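Local atomic coordinates of RNA-binding protein RMD9, mitochondrial (Saccharomyces cerevisiae S288C, PDB entry 7A9X), a protein that binds a dodecameric motif in the 3'-UTRs of yeast mitochondrial mRNAs and takes part in the processing or stability of these transcripts. Residues A[81-84]-A[85-89]; A[39-42]-A[43-47]; A[139-142]-A[143-147]. All coordinates share one frame; numbering follows the deposited sequence.

Contact 1. Residues A[81-84]-A[85-89]; sequences AMFW and DSMGR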
# COMPACT_ATOMS: atom_id res chain seq x y z
N ALA A 81 -19.96 11.73 3.41
CA ALA A 81 -20.72 11.56 2.17
C ALA A 81 -20.69 12.83 1.33
O ALA A 81 -20.60 12.76 0.10
CB ALA A 81 -22.16 11.17 2.50
N MET A 82 -20.77 14.00 1.97
CA MET A 82 -20.71 15.26 1.23
C MET A 82 -19.40 15.37 0.45
O MET A 82 -19.40 15.74 -0.73
CB MET A 82 -20.87 16.44 2.19
CG MET A 82 -22.30 16.74 2.58
SD MET A 82 -23.26 17.41 1.21
CE MET A 82 -22.30 18.86 0.80
N PHE A 83 -18.28 15.04 1.10
CA PHE A 83 -16.97 15.16 0.46
C PHE A 83 -16.89 14.34 -0.82
O PHE A 83 -16.45 14.83 -1.86
CB PHE A 83 -15.88 14.72 1.45
CG PHE A 83 -14.51 14.60 0.84
CD1 PHE A 83 -13.78 15.74 0.51
CD2 PHE A 83 -13.93 13.36 0.62
CE1 PHE A 83 -12.51 15.64 -0.04
CE2 PHE A 83 -12.66 13.25 0.07
CZ PHE A 83 -11.95 14.39 -0.25
N TRP A 84 -17.32 13.08 -0.76
CA TRP A 84 -17.21 12.21 -1.93
C TRP A 84 -18.25 12.55 -2.99
O TRP A 84 -17.97 12.41 -4.19
CB TRP A 84 -17.34 10.75 -1.52
CG TRP A 84 -16.18 10.27 -0.71
CD1 TRP A 84 -16.20 9.87 0.60
CD2 TRP A 84 -14.82 10.15 -1.14
NE1 TRP A 84 -14.94 9.51 1.00
CE2 TRP A 84 -14.07 9.67 -0.05
CE3 TRP A 84 -14.17 10.41 -2.35
CZ2 TRP A 84 -12.70 9.43 -0.14
CZ3 TRP A 84 -12.81 10.17 -2.44
CH2 TRP A 84 -12.09 9.69 -1.34
N ASP A 85 -19.44 13.00 -2.59
CA ASP A 85 -20.42 13.44 -3.58
C ASP A 85 -20.02 14.76 -4.21
O ASP A 85 -20.33 15.01 -5.38
CB ASP A 85 -21.81 13.54 -2.96
CG ASP A 85 -22.88 13.84 -3.99
OD1 ASP A 85 -23.02 13.05 -4.94
OD2 ASP A 85 -23.58 14.87 -3.84
N SER A 86 -19.32 15.62 -3.46
CA SER A 86 -18.85 16.88 -4.02
C SER A 86 -17.81 16.65 -5.11
O SER A 86 -17.66 17.49 -6.00
CB SER A 86 -18.26 17.76 -2.91
OG SER A 86 -19.25 18.09 -1.95
N MET A 87 -17.09 15.53 -5.05
CA MET A 87 -16.07 15.25 -6.05
C MET A 87 -16.71 14.85 -7.37
O MET A 87 -16.37 15.40 -8.43
CB MET A 87 -15.14 14.15 -5.55
CG MET A 87 -13.73 14.24 -6.10
SD MET A 87 -12.53 13.68 -4.89
CE MET A 87 -13.02 14.68 -3.49
N GLY A 88 -17.64 13.89 -7.34
CA GLY A 88 -18.33 13.50 -8.56
C GLY A 88 -19.11 14.65 -9.18
O GLY A 88 -19.11 14.82 -10.40
N ARG A 89 -19.76 15.46 -8.34
CA ARG A 89 -20.50 16.62 -8.84
C ARG A 89 -19.57 17.64 -9.47
O ARG A 89 -19.84 18.16 -10.56
CB ARG A 89 -21.31 17.25 -7.71
CG ARG A 89 -21.81 18.66 -7.99
CD ARG A 89 -22.93 18.68 -9.02
NE ARG A 89 -23.62 19.97 -9.02
CZ ARG A 89 -24.56 20.32 -9.90
NH1 ARG A 89 -25.13 21.51 -9.82
NH2 ARG A 89 -24.91 19.48 -10.87
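Phe83 and Met87 form a Met-aromatic pair one turn apart on helix 78-97, in the all-helical region ahead of the pentatricopeptide repeats. The two side chains lie side by side and point the same way. The methyl of Met87 does the touching. Its CE sits over one face of the Phe83 ring, toward the rim, 3.4 Å from CZ of Phe83. It is 3.8 Å from the ring centroid, which makes it a CH-pi contact. Met87 reaches this place because its chain bends at chi2 and again at chi3 (-52°), turning the methyl back over the ring. The sulfur stays farther off, and SD of Met87 comes within 4.3 Å of CZ3 of Trp84 from an oblique direction. The two aromatic rings also meet: CD2 of Phe83 lies 3.7 Å above the Trp84 indole plane, over its centre. Helix 52-59 packs on Phe83, and Leu114 and Leu115 of helix 105-128 pack on Met87.

Ser86 serves the helix itself. Its OG, anti to its own carbonyl carbon (chi1 -62°), folds back and donates to Met82 O at 2.7 Å. The donor stands above the carbonyl plane, 45° out of it. The backbone N of Ser86 donates to the same Met82 O, also at 2.7 Å. Asp85 N donates to Ala81 O at 2.9 Å, while the bonds of Met87 N and Gly88 N are longer and weak. A valine in place of Ser86 would probably leave Met82 O with the backbone bond alone, its hydroxyl partner lost.

The serine hydroxyl thus spends its proton inside the helix, which probably helps a buried polar side chain to be tolerated. The methionine meets the phenylalanine through carbon, and its sulfur is a secondary partner.

Contact 2. Residues A[39-42]-A[43-47]; sequences PWRH and ELLSF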
# COMPACT_ATOMS: atom_id res chain seq x y z
N PRO A 39 -23.11 32.92 -19.09
CA PRO A 39 -23.98 31.87 -19.64
C PRO A 39 -23.96 30.62 -18.77
O PRO A 39 -24.99 29.98 -18.55
CB PRO A 39 -23.37 31.60 -21.03
CG PRO A 39 -22.39 32.72 -21.27
CD PRO A 39 -21.91 33.10 -19.91
N TRP A 40 -22.77 30.27 -18.27
CA TRP A 40 -22.57 29.15 -17.35
C TRP A 40 -22.52 29.61 -15.90
O TRP A 40 -21.74 29.09 -15.11
CB TRP A 40 -21.29 28.39 -17.70
CG TRP A 40 -21.31 27.64 -19.01
CD1 TRP A 40 -21.68 26.34 -19.20
CD2 TRP A 40 -20.92 28.14 -20.29
NE1 TRP A 40 -21.55 26.00 -20.52
CE2 TRP A 40 -21.09 27.09 -21.22
CE3 TRP A 40 -20.45 29.38 -20.76
CZ2 TRP A 40 -20.80 27.23 -22.57
CZ3 TRP A 40 -20.17 29.51 -22.11
CH2 TRP A 40 -20.34 28.45 -23.00
N ARG A 41 -23.34 30.59 -15.53
CA ARG A 41 -23.21 31.20 -14.20
C ARG A 41 -23.53 30.21 -13.09
O ARG A 41 -22.75 30.06 -12.14
CB ARG A 41 -24.10 32.43 -14.08
CG ARG A 41 -23.89 33.18 -12.78
CD ARG A 41 -24.75 34.42 -12.70
NE ARG A 41 -24.59 35.11 -11.42
CZ ARG A 41 -25.26 36.20 -11.07
NH1 ARG A 41 -25.04 36.77 -9.89
NH2 ARG A 41 -26.15 36.73 -11.90
N HIS A 42 -24.67 29.53 -13.19
CA HIS A 42 -25.08 28.62 -12.11
C HIS A 42 -24.12 27.45 -11.98
O HIS A 42 -23.83 27.00 -10.86
CB HIS A 42 -26.50 28.12 -12.35
CG HIS A 42 -26.94 27.06 -11.39
ND1 HIS A 42 -27.03 25.73 -11.73
CD2 HIS A 42 -27.29 27.14 -10.08
CE1 HIS A 42 -27.43 25.03 -10.69
NE2 HIS A 42 -27.60 25.86 -9.67
N GLU A 43 -23.60 26.95 -13.10
CA GLU A 43 -22.65 25.84 -13.03
C GLU A 43 -21.31 26.30 -12.48
O GLU A 43 -20.65 25.55 -11.75
CB GLU A 43 -22.48 25.21 -14.41
CG GLU A 43 -23.76 24.63 -14.98
CD GLU A 43 -23.56 24.00 -16.34
OE1 GLU A 43 -22.40 23.93 -16.79
OE2 GLU A 43 -24.56 23.58 -16.95
N LEU A 44 -20.89 27.52 -12.81
CA LEU A 44 -19.67 28.07 -12.24
C LEU A 44 -19.83 28.34 -10.75
O LEU A 44 -18.91 28.09 -9.96
CB LEU A 44 -19.26 29.34 -12.97
CG LEU A 44 -18.64 29.20 -14.36
CD1 LEU A 44 -18.61 30.54 -15.07
CD2 LEU A 44 -17.24 28.62 -14.26
N LEU A 45 -20.99 28.85 -10.34
CA LEU A 45 -21.21 29.15 -8.93
C LEU A 45 -21.25 27.87 -8.10
O LEU A 45 -20.63 27.80 -7.03
CB LEU A 45 -22.51 29.94 -8.75
CG LEU A 45 -22.34 31.45 -8.51
CD1 LEU A 45 -21.60 31.70 -7.21
CD2 LEU A 45 -21.62 32.12 -9.68
N SER A 46 -21.96 26.85 -8.58
CA SER A 46 -22.03 25.59 -7.84
C SER A 46 -20.68 24.88 -7.82
O SER A 46 -20.35 24.22 -6.83
CB SER A 46 -23.10 24.68 -8.45
OG SER A 46 -22.82 24.42 -9.82
N PHE A 47 -19.89 25.02 -8.89
CA PHE A 47 -18.56 24.42 -8.92
C PHE A 47 -17.68 25.01 -7.83
O PHE A 47 -16.95 24.29 -7.14
CB PHE A 47 -17.93 24.61 -10.30
CG PHE A 47 -16.50 24.12 -10.39
CD1 PHE A 47 -15.44 24.98 -10.16
CD2 PHE A 47 -16.23 22.81 -10.73
CE1 PHE A 47 -14.13 24.54 -10.25
CE2 PHE A 47 -14.92 22.36 -10.83
CZ PHE A 47 -13.87 23.22 -10.59
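Trp40 and Leu44 meet at the first turn of helix 41-48, where Trp40 holds the N-cap position. This short helix lies near the N-terminal end of the modelled chain and packs against helix 78-97. Trp40 O is satisfied by Leu44 N at 2.9 Å. The next two carbonyls follow the same i to i+4 pattern. Arg41 O accepts from Leu45 N at 2.8 Å, and His42 O accepts from Ser46 N at 3.0 Å.

The Ser46 hydroxyl has a choice of acceptors. Its OG lies 3.0 Å from His42 O and 3.1 Å from Glu43 O, and its one proton can serve either. The torsion puts OG within reach of both: it stands between its own backbone N and carbonyl carbon (chi1 58°), directed back at the preceding turn.

Glu43 has its polar partner outside the turn. Its OE1 is hydrogen-bonded to Ser96 OG on helix 78-97, which ties the start of the short helix to its neighbour. The same oxygen comes up to the edge of the Trp40 indole, near the ring plane. The carboxylate and ring planes are 64° apart. Trp40 also packs on Leu97, Ser100 and Pro101.

Side-chain packing completes the turn. Leu44 is buried against Asp102, Phe103 and Arg107, while Leu45 is exposed and runs alongside Arg41. CD2 of Leu45 lies 4.0 Å from CG of Arg41. At the indole edge, OE1 of Glu43 is 3.5 Å from CD1 of Trp40.

Contact 3. Residues A[139-142]-A[143-147]; sequences SFHK and EMMNF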
# COMPACT_ATOMS: atom_id res chain seq x y z
N SER A 139 -15.23 -3.09 -4.16
CA SER A 139 -14.69 -2.33 -3.04
C SER A 139 -14.72 -0.85 -3.37
O SER A 139 -14.44 -0.45 -4.51
CB SER A 139 -13.26 -2.76 -2.71
OG SER A 139 -12.35 -2.30 -3.70
N PHE A 140 -15.08 -0.04 -2.37
CA PHE A 140 -15.01 1.41 -2.52
C PHE A 140 -13.61 1.86 -2.92
O PHE A 140 -13.46 2.75 -3.77
CB PHE A 140 -15.44 2.08 -1.21
CG PHE A 140 -15.14 3.55 -1.15
CD1 PHE A 140 -16.02 4.48 -1.69
CD2 PHE A 140 -13.99 4.01 -0.52
CE1 PHE A 140 -15.75 5.83 -1.63
CE2 PHE A 140 -13.71 5.36 -0.46
CZ PHE A 140 -14.59 6.28 -1.01
N HIS A 141 -12.58 1.25 -2.34
CA HIS A 141 -11.20 1.66 -2.59
C HIS A 141 -10.84 1.55 -4.07
O HIS A 141 -10.26 2.47 -4.65
CB HIS A 141 -10.25 0.82 -1.74
CG HIS A 141 -8.82 0.85 -2.20
ND1 HIS A 141 -7.92 1.79 -1.76
CD2 HIS A 141 -8.14 0.04 -3.04
CE1 HIS A 141 -6.74 1.56 -2.32
NE2 HIS A 141 -6.85 0.50 -3.11
N LYS A 142 -11.19 0.42 -4.70
CA LYS A 142 -10.79 0.19 -6.07
C LYS A 142 -11.51 1.12 -7.04
O LYS A 142 -10.89 1.74 -7.90
CB LYS A 142 -11.03 -1.27 -6.44
CG LYS A 142 -10.54 -1.65 -7.82
CD LYS A 142 -10.77 -3.13 -8.09
CE LYS A 142 -10.16 -3.54 -9.42
NZ LYS A 142 -10.31 -5.00 -9.66
N GLU A 143 -12.84 1.23 -6.90
CA GLU A 143 -13.60 2.05 -7.84
C GLU A 143 -13.30 3.54 -7.66
O GLU A 143 -13.18 4.27 -8.64
CB GLU A 143 -15.10 1.79 -7.69
CG GLU A 143 -15.55 0.45 -8.25
CD GLU A 143 -17.05 0.37 -8.47
OE1 GLU A 143 -17.66 1.40 -8.84
OE2 GLU A 143 -17.62 -0.72 -8.27
N MET A 144 -13.19 4.00 -6.41
CA MET A 144 -12.90 5.42 -6.20
C MET A 144 -11.52 5.77 -6.73
O MET A 144 -11.32 6.86 -7.28
CB MET A 144 -13.01 5.78 -4.72
CG MET A 144 -12.72 7.25 -4.45
SD MET A 144 -13.81 8.31 -5.42
CE MET A 144 -15.38 7.95 -4.65
N MET A 145 -10.56 4.86 -6.59
CA MET A 145 -9.22 5.12 -7.12
C MET A 145 -9.25 5.23 -8.64
O MET A 145 -8.62 6.13 -9.21
CB MET A 145 -8.26 4.01 -6.68
CG MET A 145 -6.83 4.49 -6.50
SD MET A 145 -6.66 5.64 -5.12
CE MET A 145 -6.24 4.51 -3.80
N ASN A 146 -9.99 4.34 -9.30
CA ASN A 146 -10.09 4.41 -10.76
C ASN A 146 -10.80 5.68 -11.21
O ASN A 146 -10.42 6.27 -12.22
CB ASN A 146 -10.82 3.17 -11.29
CG ASN A 146 -10.02 1.90 -11.12
OD1 ASN A 146 -8.79 1.93 -11.06
ND2 ASN A 146 -10.71 0.77 -11.04
N PHE A 147 -11.81 6.12 -10.46
CA PHE A 147 -12.54 7.32 -10.84
C PHE A 147 -11.65 8.55 -10.77
O PHE A 147 -11.67 9.39 -11.68
CB PHE A 147 -13.77 7.49 -9.94
CG PHE A 147 -14.42 8.84 -10.06
CD1 PHE A 147 -15.13 9.18 -11.21
CD2 PHE A 147 -14.33 9.77 -9.04
CE1 PHE A 147 -15.73 10.42 -11.33
CE2 PHE A 147 -14.92 11.01 -9.16
CZ PHE A 147 -15.62 11.34 -10.30
O HOH W 1 -15.17 -2.68 -7.51
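Phe140 and Met144 lie side by side, both pointing the same way from the helix. CB of Met144 sits over one face of the Phe140 ring, 4.2 Å from its centroid and toward the rim. This is a CH-pi contact. Met144 sets out with CG anti to its backbone N, then bends at chi2 and again at chi3 (67°). The double bend curls the chain, and CE of Met144 ends 3.7 Å from CE1 of Phe140.

His141 and Met145 are arranged differently. They cross at a slant, and the methyl comes to the ring obliquely. CE of Met145 is 3.3 Å from CE1 of His141. Bends at chi2 (67°) and chi3 (93°) of Met145 bring CE to the ring. Met145 also packs on Leu119 and Thr122 of helix 105-128.

Both pairs belong to the opening of helix 140-147, a short helix with a serine N-cap. OG of Ser139 accepts from Lys142 N at 3.1 Å. Glu143 keeps its carboxylate near this end of the helix. Its OE2 accepts from Gln138 NE2 and from a water at 3.2 Å, and that water weakly accepts from Ser139 N. Lys142 is fully extended. Its CG passes 4.0 Å from ND2 of Asn146, whose backbone N donates to Lys142 O at 3.1 Å.

Contacts 2, 1 and 3 follow one another along the chain, all before the first pentatricopeptide repeat. Contact 1 touches both others. Its centre is about 17 Å from that of contact 2 and about 14 Å from that of contact 3. Contacts 2 and 3 do not touch; their nearest atoms are about 11 Å apart. Arg89 NH1 packs 3.7 Å from Ser46 OG, joining contacts 1 and 2. Toward contact 3, Trp84 CZ3 lies 3.6 Å from Met144 CG, and the Trp84 and Phe140 rings meet edge-to-face. The nearest atoms of contacts 3, 1 and 2 are about 5, 7 and 12 Å from the bound RNA.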